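Local atomic coordinates of phytanoyl-CoA dioxygenase (PDB entry 6ZYL), a protein that catalyses the beta-hydroxylation of thioholgamide, probably as a non-haem iron enzyme dependent on 2-oxoglutarate. Residues F37-N42 and A198-L203; F76-L81 and T284-R289; W127-V132 and H213-H218; G135-Q140 and R240-A245. One frame throughout, in Å; residues are numbered along the deposited sequence.

Contact 1: F37-N42 and A198-L203; sequences FVFPVN and AAVDVL
The carbonyl oxygen of Val202, whose side chain packs on Phe39, is gripped by two hydroxyls, Thr153 OG1 and Thr159 OG1. Val202 is also backbone-bonded to Met160 of strand 160-162, so its main chain is tied to the neighbouring strand. Its methyl CG1 lies over the face of Phe39 in a CH-pi contact, 4.3 Å from the ring centroid and only 7° off the ring normal. No hydrogen bond joins 37-42 to 198-203; the side-chain contacts are apolar.

Val200 divides its two methyls between the phenylalanines. CG1, anti to the backbone nitrogen (chi1 -174°), comes to the edge of the Phe39 ring in its plane, with CG1 3.7 Å from Phe39 CZ. CG2 approaches Phe37 more loosely, 4.1 Å from its CZ. A branched residue suits this place because its two methyls can each meet a different ring. The same Phe39 CZ also nears the main chain, 3.5 Å from Asp201 O, so main-chain atoms as well as methyls surround the end of the ring.

Both segments are outermost strands: 37-41 borders the large mixed sheet beside 209-212, and 200-201 borders the four-stranded sheet beside 160-162. The phenylalanines thus join the margins of the two sheets of a double-stranded beta-helix, with Phe37 stacked on Tyr162 and Phe39 touching Ser210.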
# COMPACT_ATOMS: atom_id res chain seq x y z
N PHE A 37 5.82 -13.02 -0.64
CA PHE A 37 4.79 -12.49 0.25
C PHE A 37 4.88 -13.25 1.56
O PHE A 37 5.56 -14.27 1.65
CB PHE A 37 3.39 -12.61 -0.38
CG PHE A 37 2.99 -14.02 -0.71
CD1 PHE A 37 2.64 -14.91 0.30
CD2 PHE A 37 2.95 -14.45 -2.02
CE1 PHE A 37 2.27 -16.21 -0.01
CE2 PHE A 37 2.58 -15.75 -2.33
CZ PHE A 37 2.24 -16.63 -1.32
N VAL A 38 4.16 -12.76 2.56
CA VAL A 38 4.06 -13.45 3.84
C VAL A 38 2.79 -12.96 4.53
O VAL A 38 2.59 -11.75 4.69
CB VAL A 38 5.33 -13.23 4.69
CG1 VAL A 38 5.41 -11.81 5.22
CG2 VAL A 38 5.40 -14.26 5.81
N PHE A 39 1.91 -13.88 4.90
CA PHE A 39 0.64 -13.54 5.53
C PHE A 39 0.06 -14.79 6.17
O PHE A 39 0.38 -15.91 5.74
CB PHE A 39 -0.34 -12.94 4.52
CG PHE A 39 -0.95 -13.95 3.58
CD1 PHE A 39 -2.09 -14.66 3.94
CD2 PHE A 39 -0.39 -14.20 2.34
CE1 PHE A 39 -2.65 -15.59 3.09
CE2 PHE A 39 -0.94 -15.13 1.48
CZ PHE A 39 -2.08 -15.82 1.86
N PRO A 40 -0.79 -14.64 7.20
CA PRO A 40 -1.08 -13.36 7.85
C PRO A 40 0.04 -12.96 8.80
O PRO A 40 0.72 -13.84 9.32
CB PRO A 40 -2.38 -13.64 8.61
CG PRO A 40 -2.26 -15.10 8.97
CD PRO A 40 -1.56 -15.75 7.79
N VAL A 41 0.27 -11.66 9.01
CA VAL A 41 1.06 -11.19 10.14
C VAL A 41 0.14 -10.33 10.99
O VAL A 41 -0.65 -9.53 10.46
CB VAL A 41 2.32 -10.41 9.72
CG1 VAL A 41 3.06 -11.15 8.60
CG2 VAL A 41 1.98 -9.00 9.30
N ASN A 42 0.20 -10.51 12.31
CA ASN A 42 -0.71 -9.81 13.19
C ASN A 42 -0.34 -8.33 13.27
O ASN A 42 0.84 -7.96 13.28
CB ASN A 42 -0.69 -10.44 14.58
CG ASN A 42 -1.41 -11.77 14.62
OD1 ASN A 42 -2.28 -12.05 13.78
ND2 ASN A 42 -1.07 -12.61 15.59
N ALA A 198 -2.53 -22.44 -9.02
CA ALA A 198 -1.51 -22.30 -7.99
C ALA A 198 -1.58 -20.96 -7.26
O ALA A 198 -0.89 -20.78 -6.26
CB ALA A 198 -0.11 -22.47 -8.60
N ALA A 199 -2.40 -20.02 -7.74
CA ALA A 199 -2.53 -18.73 -7.08
C ALA A 199 -3.01 -18.91 -5.65
O ALA A 199 -3.68 -19.89 -5.31
CB ALA A 199 -3.50 -17.83 -7.86
N VAL A 200 -2.67 -17.94 -4.80
CA VAL A 200 -2.96 -18.00 -3.37
C VAL A 200 -3.88 -16.85 -3.02
O VAL A 200 -3.50 -15.68 -3.14
CB VAL A 200 -1.67 -17.94 -2.53
CG1 VAL A 200 -1.99 -18.16 -1.06
CG2 VAL A 200 -0.65 -18.96 -3.02
N ASP A 201 -5.09 -17.19 -2.57
CA ASP A 201 -6.03 -16.18 -2.07
C ASP A 201 -5.50 -15.58 -0.77
O ASP A 201 -5.10 -16.31 0.14
CB ASP A 201 -7.40 -16.81 -1.84
CG ASP A 201 -8.28 -16.80 -3.07
OD1 ASP A 201 -7.95 -16.09 -4.04
OD2 ASP A 201 -9.31 -17.50 -3.07
N VAL A 202 -5.52 -14.25 -0.68
CA VAL A 202 -5.05 -13.55 0.51
C VAL A 202 -6.24 -13.43 1.46
O VAL A 202 -7.04 -12.49 1.35
CB VAL A 202 -4.44 -12.20 0.17
CG1 VAL A 202 -3.85 -11.55 1.42
CG2 VAL A 202 -3.37 -12.36 -0.90
N LEU A 203 -6.35 -14.36 2.40
CA LEU A 203 -7.49 -14.46 3.30
C LEU A 203 -7.05 -14.03 4.70
O LEU A 203 -6.16 -14.66 5.29
CB LEU A 203 -8.04 -15.88 3.32
CG LEU A 203 -8.39 -16.43 1.94
CD1 LEU A 203 -8.77 -17.90 2.01
CD2 LEU A 203 -9.51 -15.61 1.30

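Contact 2: F76-L81 and T284-R289; sequences FPKIHL and TRRQKR
Pro77 and Lys78, in the loop between helices 68-72 and 84-90, which holds a cis peptide bond before Pro77, pack against Arg286 and Gln287 of the long helix 273-295, which flanks the beta core of this phytanoyl-CoA dioxygenase-type fold. The buried side of the contact is dense and charged. Arg286 leaves the helix with CG anti to the backbone nitrogen (chi1 175°) and then bends twice, at chi2 and chi3, which brings its guanidinium under the lysine. Lys78 crosses it at about a right angle, and its CE lies 3.5 Å above the plane of the Arg286 guanidinium, toward the rim. Pro77 CG touches the aliphatic Arg286 CG at 3.9 Å, a fit that a compact apolar ring makes well.

The two cations come very close, with Lys78 NZ 3.1 Å from Arg286 NH2, but both are donors and no bond links them. A shared acceptor, Trp110 O, and two carboxylates, Glu264 for Lys78 and Asp248 for Arg286, probably make this tolerable. The arginine also forms a cation-pi contact with Trp110. A leucine in place of Arg286 would probably leave Asp248 without one of its cationic mates and Trp110 O short of a donor, and would remove the flat surface beneath Lys78.

Toward the partly exposed side, at Phe76 and Gln287, the packing is lighter and uncharged. The Gln287 amide crosses the Phe76 ring with the two planes 70° apart. Gln287 OE1 sits at that ring's edge, 3.8 Å from Phe76 CE2, and closer still to Pro77 CG, at 3.6 Å.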
# COMPACT_ATOMS: atom_id res chain seq x y z
N PHE A 76 -5.29 7.99 -2.16
CA PHE A 76 -3.88 7.84 -2.50
C PHE A 76 -3.28 9.22 -2.75
O PHE A 76 -4.02 10.15 -3.06
CB PHE A 76 -3.70 6.97 -3.74
CG PHE A 76 -4.03 7.70 -5.02
CD1 PHE A 76 -5.34 7.83 -5.43
CD2 PHE A 76 -3.02 8.26 -5.79
CE1 PHE A 76 -5.65 8.51 -6.59
CE2 PHE A 76 -3.33 8.94 -6.95
CZ PHE A 76 -4.64 9.06 -7.36
N PRO A 77 -1.95 9.40 -2.64
CA PRO A 77 -0.96 8.44 -2.17
C PRO A 77 -0.36 8.79 -0.81
O PRO A 77 0.65 8.20 -0.42
CB PRO A 77 0.12 8.52 -3.26
CG PRO A 77 0.09 10.00 -3.66
CD PRO A 77 -1.31 10.54 -3.33
N LYS A 78 -0.97 9.74 -0.11
CA LYS A 78 -0.40 10.27 1.12
C LYS A 78 -1.48 10.46 2.18
O LYS A 78 -1.55 11.49 2.86
CB LYS A 78 0.31 11.60 0.85
CG LYS A 78 1.39 11.53 -0.22
CD LYS A 78 2.67 10.91 0.32
CE LYS A 78 3.75 10.84 -0.75
NZ LYS A 78 5.08 10.49 -0.20
N ILE A 79 -2.35 9.46 2.34
CA ILE A 79 -3.40 9.56 3.34
C ILE A 79 -2.80 9.82 4.72
O ILE A 79 -3.33 10.62 5.51
CB ILE A 79 -4.27 8.29 3.35
CG1 ILE A 79 -4.77 7.96 1.94
CG2 ILE A 79 -5.45 8.45 4.30
CD1 ILE A 79 -5.43 6.59 1.83
N HIS A 80 -1.68 9.16 5.02
CA HIS A 80 -1.07 9.24 6.34
C HIS A 80 -0.56 10.63 6.69
O HIS A 80 -0.21 10.87 7.85
CB HIS A 80 0.08 8.24 6.43
CG HIS A 80 1.12 8.42 5.37
ND1 HIS A 80 0.88 8.13 4.04
CD2 HIS A 80 2.40 8.85 5.44
CE1 HIS A 80 1.97 8.38 3.34
NE2 HIS A 80 2.91 8.82 4.16
N LEU A 81 -0.49 11.55 5.73
CA LEU A 81 -0.02 12.90 6.01
C LEU A 81 -1.14 13.83 6.46
O LEU A 81 -0.83 14.92 6.97
CB LEU A 81 0.67 13.49 4.78
CG LEU A 81 1.94 12.79 4.28
CD1 LEU A 81 2.61 13.62 3.18
CD2 LEU A 81 2.92 12.53 5.41
N THR A 284 1.61 16.63 -5.01
CA THR A 284 2.06 17.23 -6.26
C THR A 284 3.40 16.66 -6.69
O THR A 284 3.60 16.30 -7.85
CB THR A 284 2.15 18.75 -6.10
OG1 THR A 284 0.86 19.30 -5.83
CG2 THR A 284 2.71 19.38 -7.37
N ARG A 285 4.34 16.57 -5.74
CA ARG A 285 5.65 15.99 -6.03
C ARG A 285 5.52 14.56 -6.54
O ARG A 285 6.15 14.18 -7.54
CB ARG A 285 6.51 16.05 -4.77
CG ARG A 285 7.90 15.45 -4.88
CD ARG A 285 8.61 15.53 -3.53
NE ARG A 285 8.71 16.91 -3.06
CZ ARG A 285 8.14 17.38 -1.95
NH1 ARG A 285 7.43 16.58 -1.16
NH2 ARG A 285 8.29 18.66 -1.62
N ARG A 286 4.70 13.75 -5.87
CA ARG A 286 4.59 12.35 -6.26
C ARG A 286 3.91 12.20 -7.61
O ARG A 286 4.37 11.42 -8.46
CB ARG A 286 3.81 11.57 -5.19
CG ARG A 286 3.54 10.12 -5.56
CD ARG A 286 4.83 9.35 -5.80
NE ARG A 286 5.74 9.47 -4.66
CZ ARG A 286 5.59 8.84 -3.51
NH1 ARG A 286 4.55 8.03 -3.33
NH2 ARG A 286 6.47 9.01 -2.53
N GLN A 287 2.82 12.93 -7.85
CA GLN A 287 2.10 12.77 -9.11
C GLN A 287 2.93 13.25 -10.29
O GLN A 287 2.79 12.72 -11.40
CB GLN A 287 0.77 13.52 -9.04
CG GLN A 287 -0.21 12.93 -8.02
CD GLN A 287 -0.34 11.41 -8.12
OE1 GLN A 287 0.09 10.68 -7.23
NE2 GLN A 287 -0.93 10.94 -9.22
N LYS A 288 3.81 14.24 -10.08
CA LYS A 288 4.77 14.58 -11.12
C LYS A 288 5.63 13.37 -11.48
O LYS A 288 5.86 13.09 -12.66
CB LYS A 288 5.66 15.74 -10.67
CG LYS A 288 5.02 17.12 -10.78
CD LYS A 288 5.92 18.18 -10.15
CE LYS A 288 5.31 19.56 -10.26
NZ LYS A 288 6.08 20.57 -9.47
N ARG A 289 6.10 12.64 -10.46
CA ARG A 289 6.87 11.43 -10.70
C ARG A 289 6.03 10.39 -11.45
O ARG A 289 6.47 9.85 -12.47
CB ARG A 289 7.36 10.85 -9.37
CG ARG A 289 8.35 11.70 -8.61
CD ARG A 289 9.34 10.82 -7.82
NE ARG A 289 10.06 9.94 -8.73
CZ ARG A 289 10.09 8.61 -8.64
NH1 ARG A 289 9.45 7.99 -7.66
NH2 ARG A 289 10.76 7.91 -9.54

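Contact 3: W127-V132 and H213-H218; sequences WHQDAV and HLAMAH
His128, Asp130 and His218 turn their side chains into one small cluster, the two rings meeting obliquely with centroids 4.7 Å apart and planes at 63°. Both histidines leave the same face of the strand pair, and with CG between backbone nitrogen and carbonyl carbon in each (chi1 71° and 55°) the rings turn together, His128 NE2 lying 3.6 Å from His218 CE1. Asp130 comes to the edge of the His218 ring: His218 NE2 donates to Asp130 OD1 at 2.8 Å, in the plane of the ring but well above that of the carboxylate. Outside the segments, His128 ND1 bonds Ala126 O and Asp130 OD2 accepts from His212 NE2.

Beneath, the antiparallel pair His128-His218 is closed by His218 N to His128 O at 2.9 Å and by the reciprocal bond. On the opposite face Gln129, long enough to span the gap, sends NE2 to Ala215 O at 2.6 Å. A water links Asp130 N to Met216 O at the end of the type I turn 213-216.

An alanine in place of His218 would probably leave Asp130 OD1 without its donor and His128 without its neighbouring ring. His-X-Asp at 128-130 with His218, far along the chain, is consistent with the two-histidine, one-carboxylate iron site of this family; in this apo structure, the Asp130-His218 hydrogen bond holds two presumed ligands together without the metal.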
# COMPACT_ATOMS: atom_id res chain seq x y z
N TRP A 127 -3.77 -9.78 -13.72
CA TRP A 127 -2.51 -9.99 -13.03
C TRP A 127 -1.53 -8.87 -13.37
O TRP A 127 -1.40 -8.48 -14.54
CB TRP A 127 -1.93 -11.34 -13.41
CG TRP A 127 -2.70 -12.49 -12.83
CD1 TRP A 127 -3.74 -13.15 -13.41
CD2 TRP A 127 -2.49 -13.11 -11.56
NE1 TRP A 127 -4.20 -14.14 -12.57
CE2 TRP A 127 -3.44 -14.14 -11.43
CE3 TRP A 127 -1.58 -12.89 -10.51
CZ2 TRP A 127 -3.51 -14.95 -10.30
CZ3 TRP A 127 -1.66 -13.70 -9.39
CH2 TRP A 127 -2.61 -14.71 -9.30
N HIS A 128 -0.86 -8.34 -12.35
CA HIS A 128 0.03 -7.20 -12.53
C HIS A 128 0.86 -7.03 -11.27
O HIS A 128 0.58 -7.63 -10.23
CB HIS A 128 -0.75 -5.92 -12.84
CG HIS A 128 -1.51 -5.39 -11.66
ND1 HIS A 128 -2.68 -5.96 -11.21
CD2 HIS A 128 -1.26 -4.34 -10.84
CE1 HIS A 128 -3.12 -5.28 -10.16
NE2 HIS A 128 -2.28 -4.30 -9.92
N GLN A 129 1.90 -6.20 -11.38
CA GLN A 129 2.82 -5.92 -10.29
C GLN A 129 2.70 -4.45 -9.89
O GLN A 129 2.51 -3.58 -10.74
CB GLN A 129 4.26 -6.23 -10.68
CG GLN A 129 4.51 -7.66 -11.14
CD GLN A 129 5.82 -7.81 -11.89
OE1 GLN A 129 6.08 -7.12 -12.87
NE2 GLN A 129 6.67 -8.72 -11.42
N ASP A 130 2.83 -4.19 -8.59
CA ASP A 130 2.72 -2.82 -8.10
C ASP A 130 3.86 -1.94 -8.62
O ASP A 130 3.68 -0.73 -8.79
CB ASP A 130 2.72 -2.79 -6.57
CG ASP A 130 1.53 -3.52 -5.96
OD1 ASP A 130 0.46 -3.55 -6.60
OD2 ASP A 130 1.68 -4.05 -4.84
N ALA A 131 5.03 -2.53 -8.87
CA ALA A 131 6.23 -1.74 -9.11
C ALA A 131 6.20 -0.99 -10.44
O ALA A 131 7.01 -0.08 -10.63
CB ALA A 131 7.46 -2.64 -9.06
N VAL A 132 5.29 -1.35 -11.35
CA VAL A 132 5.42 -0.94 -12.75
C VAL A 132 5.57 0.57 -12.87
O VAL A 132 6.44 1.07 -13.58
CB VAL A 132 4.23 -1.45 -13.57
CG1 VAL A 132 4.32 -0.94 -15.00
CG2 VAL A 132 4.17 -2.97 -13.54
N HIS A 213 6.08 -8.42 -1.96
CA HIS A 213 7.08 -7.75 -2.78
C HIS A 213 6.39 -6.90 -3.84
O HIS A 213 5.34 -7.26 -4.36
CB HIS A 213 7.97 -8.81 -3.42
CG HIS A 213 9.29 -8.31 -3.91
ND1 HIS A 213 9.45 -7.77 -5.16
CD2 HIS A 213 10.52 -8.32 -3.34
CE1 HIS A 213 10.72 -7.43 -5.33
NE2 HIS A 213 11.39 -7.76 -4.24
N LEU A 214 6.99 -5.74 -4.14
CA LEU A 214 6.40 -4.87 -5.15
C LEU A 214 6.45 -5.47 -6.55
O LEU A 214 5.78 -4.95 -7.45
CB LEU A 214 7.11 -3.51 -5.15
CG LEU A 214 6.90 -2.66 -3.89
CD1 LEU A 214 7.65 -1.33 -4.02
CD2 LEU A 214 5.42 -2.41 -3.62
N ALA A 215 7.21 -6.54 -6.75
CA ALA A 215 7.21 -7.29 -8.00
C ALA A 215 6.33 -8.53 -7.93
O ALA A 215 6.31 -9.33 -8.87
CB ALA A 215 8.64 -7.68 -8.39
N MET A 216 5.61 -8.72 -6.83
CA MET A 216 4.66 -9.82 -6.73
C MET A 216 3.51 -9.59 -7.70
O MET A 216 2.86 -8.54 -7.67
CB MET A 216 4.13 -9.93 -5.30
CG MET A 216 2.91 -10.83 -5.14
SD MET A 216 3.17 -12.52 -5.72
CE MET A 216 4.72 -12.93 -4.92
N ALA A 217 3.28 -10.56 -8.59
CA ALA A 217 2.13 -10.52 -9.47
C ALA A 217 0.88 -10.88 -8.67
O ALA A 217 0.88 -11.87 -7.94
CB ALA A 217 2.31 -11.47 -10.64
N HIS A 218 -0.17 -10.07 -8.80
CA HIS A 218 -1.41 -10.35 -8.09
C HIS A 218 -2.59 -9.86 -8.92
O HIS A 218 -2.44 -9.04 -9.83
CB HIS A 218 -1.43 -9.71 -6.70
CG HIS A 218 -1.17 -8.23 -6.69
ND1 HIS A 218 -2.16 -7.30 -6.95
CD2 HIS A 218 -0.04 -7.52 -6.45
CE1 HIS A 218 -1.64 -6.09 -6.87
NE2 HIS A 218 -0.36 -6.19 -6.57
O HOH W 1 2.97 -6.13 -6.46

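Contact 4: G135-Q140 and R240-A245; sequences GLDGYQ and RVSPTA
Asp137 and Ser242 form an antiparallel hydrogen-bonded pair, with Asp137 N giving to Ser242 O at 2.9 Å and Ser242 N to Asp137 O at 3.0 Å, the heart of a two-stranded ribbon. Two residues along each strand, Thr244 N reaches Gly135 O at 2.9 Å; this bond is nearly straight at hydrogen (175°), although the donor stands well above the carbonyl plane. Thr244 OG1 adds a weak bond to the same oxygen. Between these bonded positions lies the non-hydrogen-bonded pair Leu136-Pro243, where proline's lack of an N-H costs the ribbon nothing.

Glycine suits both of its places. At Gly138, with phi at 113°, a side chain would press on Arg240 O and on the carbonyl before it; at Gly135 phi is again positive, at 60°, and a beta carbon would crowd Thr244 OG1. Val241 uses both branches: CG1 packs on Leu136 CD2 at 4.0 Å, while CG2 lies 3.7 Å from Gly138 O. These apolar groups turn inward, whereas Asp137 and Ser242 share the outer face, the Asp137 CB and Ser242 OG being 3.8 Å apart. Short polar side chains are at home on such a surface.

The ribbon lies between helix 273-295 and helix 139-142. Arg289 of the former grips it through Gly135 O and Ala245 O, and Pro243 also leans on Phe261. Behind Gly138 the chain enters the short, weakly bonded helix 139-142, where Tyr139 hydrogen-bonds Ala171 N through its hydroxyl and packs on Ala131 and Leu214, while His142 touches Val241.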
# COMPACT_ATOMS: atom_id res chain seq x y z
N GLY A 135 8.36 3.95 -10.30
CA GLY A 135 9.62 4.60 -10.58
C GLY A 135 10.62 4.49 -9.45
O GLY A 135 11.25 5.48 -9.06
N LEU A 136 10.79 3.28 -8.92
CA LEU A 136 11.69 3.02 -7.81
C LEU A 136 12.80 2.08 -8.25
O LEU A 136 12.58 1.18 -9.07
CB LEU A 136 10.93 2.42 -6.62
CG LEU A 136 9.91 3.35 -5.95
CD1 LEU A 136 9.16 2.62 -4.85
CD2 LEU A 136 10.59 4.60 -5.41
N ASP A 137 13.99 2.30 -7.70
CA ASP A 137 15.17 1.48 -7.97
C ASP A 137 15.68 0.97 -6.64
O ASP A 137 16.10 1.77 -5.79
CB ASP A 137 16.23 2.30 -8.71
CG ASP A 137 17.48 1.49 -9.03
OD1 ASP A 137 17.47 0.25 -8.90
OD2 ASP A 137 18.49 2.11 -9.43
N GLY A 138 15.63 -0.35 -6.44
CA GLY A 138 16.02 -0.96 -5.19
C GLY A 138 14.89 -1.59 -4.41
O GLY A 138 15.13 -2.09 -3.31
N TYR A 139 13.66 -1.56 -4.94
CA TYR A 139 12.57 -2.30 -4.32
C TYR A 139 12.84 -3.80 -4.31
O TYR A 139 12.22 -4.54 -3.54
CB TYR A 139 11.27 -2.02 -5.06
CG TYR A 139 11.29 -2.50 -6.50
CD1 TYR A 139 10.96 -3.81 -6.82
CD2 TYR A 139 11.66 -1.64 -7.53
CE1 TYR A 139 11.00 -4.25 -8.13
CE2 TYR A 139 11.70 -2.08 -8.84
CZ TYR A 139 11.36 -3.38 -9.14
OH TYR A 139 11.39 -3.82 -10.44
N GLN A 140 13.75 -4.27 -5.18
CA GLN A 140 14.01 -5.69 -5.29
C GLN A 140 14.42 -6.28 -3.95
O GLN A 140 13.99 -7.39 -3.59
CB GLN A 140 15.09 -5.93 -6.35
CG GLN A 140 14.65 -5.57 -7.76
CD GLN A 140 14.85 -4.09 -8.10
OE1 GLN A 140 15.00 -3.25 -7.21
NE2 GLN A 140 14.84 -3.78 -9.38
N ARG A 240 18.04 2.70 0.98
CA ARG A 240 18.71 2.16 -0.19
C ARG A 240 17.82 2.16 -1.43
O ARG A 240 18.31 1.90 -2.53
CB ARG A 240 19.20 0.74 0.09
CG ARG A 240 20.32 0.67 1.12
CD ARG A 240 21.02 -0.69 1.11
NE ARG A 240 21.59 -1.01 -0.20
CZ ARG A 240 22.88 -0.92 -0.50
NH1 ARG A 240 23.76 -0.52 0.41
NH2 ARG A 240 23.30 -1.24 -1.72
N VAL A 241 16.53 2.44 -1.27
CA VAL A 241 15.65 2.66 -2.42
C VAL A 241 15.84 4.09 -2.90
O VAL A 241 15.95 5.02 -2.09
CB VAL A 241 14.18 2.38 -2.04
CG1 VAL A 241 13.27 2.64 -3.24
CG2 VAL A 241 14.02 0.96 -1.53
N SER A 242 15.89 4.27 -4.21
CA SER A 242 16.05 5.60 -4.79
C SER A 242 15.07 5.79 -5.94
O SER A 242 14.76 4.84 -6.66
CB SER A 242 17.49 5.81 -5.30
OG SER A 242 17.75 4.99 -6.42
N PRO A 243 14.57 7.01 -6.12
CA PRO A 243 13.70 7.27 -7.28
C PRO A 243 14.48 7.18 -8.58
O PRO A 243 15.61 7.66 -8.69
CB PRO A 243 13.17 8.69 -7.03
CG PRO A 243 14.15 9.31 -6.08
CD PRO A 243 14.71 8.19 -5.25
N THR A 244 13.86 6.54 -9.58
CA THR A 244 14.49 6.45 -10.89
C THR A 244 14.76 7.83 -11.47
O THR A 244 15.78 8.05 -12.14
CB THR A 244 13.60 5.65 -11.84
OG1 THR A 244 12.28 6.21 -11.84
CG2 THR A 244 13.53 4.19 -11.41
N ALA A 245 13.86 8.78 -11.21
CA ALA A 245 14.02 10.14 -11.69
C ALA A 245 13.07 11.04 -10.91
O ALA A 245 11.99 10.61 -10.50
CB ALA A 245 13.75 10.25 -13.20

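From the N terminus, strand 37-41 opens contact 1, closed after 155 intervening residues by 198-203, and the loop at 76-81 opens contact 2, closed only by the C-terminal helix. Contacts 3 and 4 both nest within the span of contact 2 and cross each other, since 135-140 begins inside the loop of contact 3 and its partner 240-245 lies beyond 213-218. Contact 1 crosses all the others. Contacts 1 and 3 touch through Ala199 on Trp127 and Phe37 on Met216, linking the edge regions of the smaller sheet to each other and to the larger sheet's edge. His213 joins contact 3 to Gln140 of contact 4, and Arg289 joins contact 4 to the helix of contact 2.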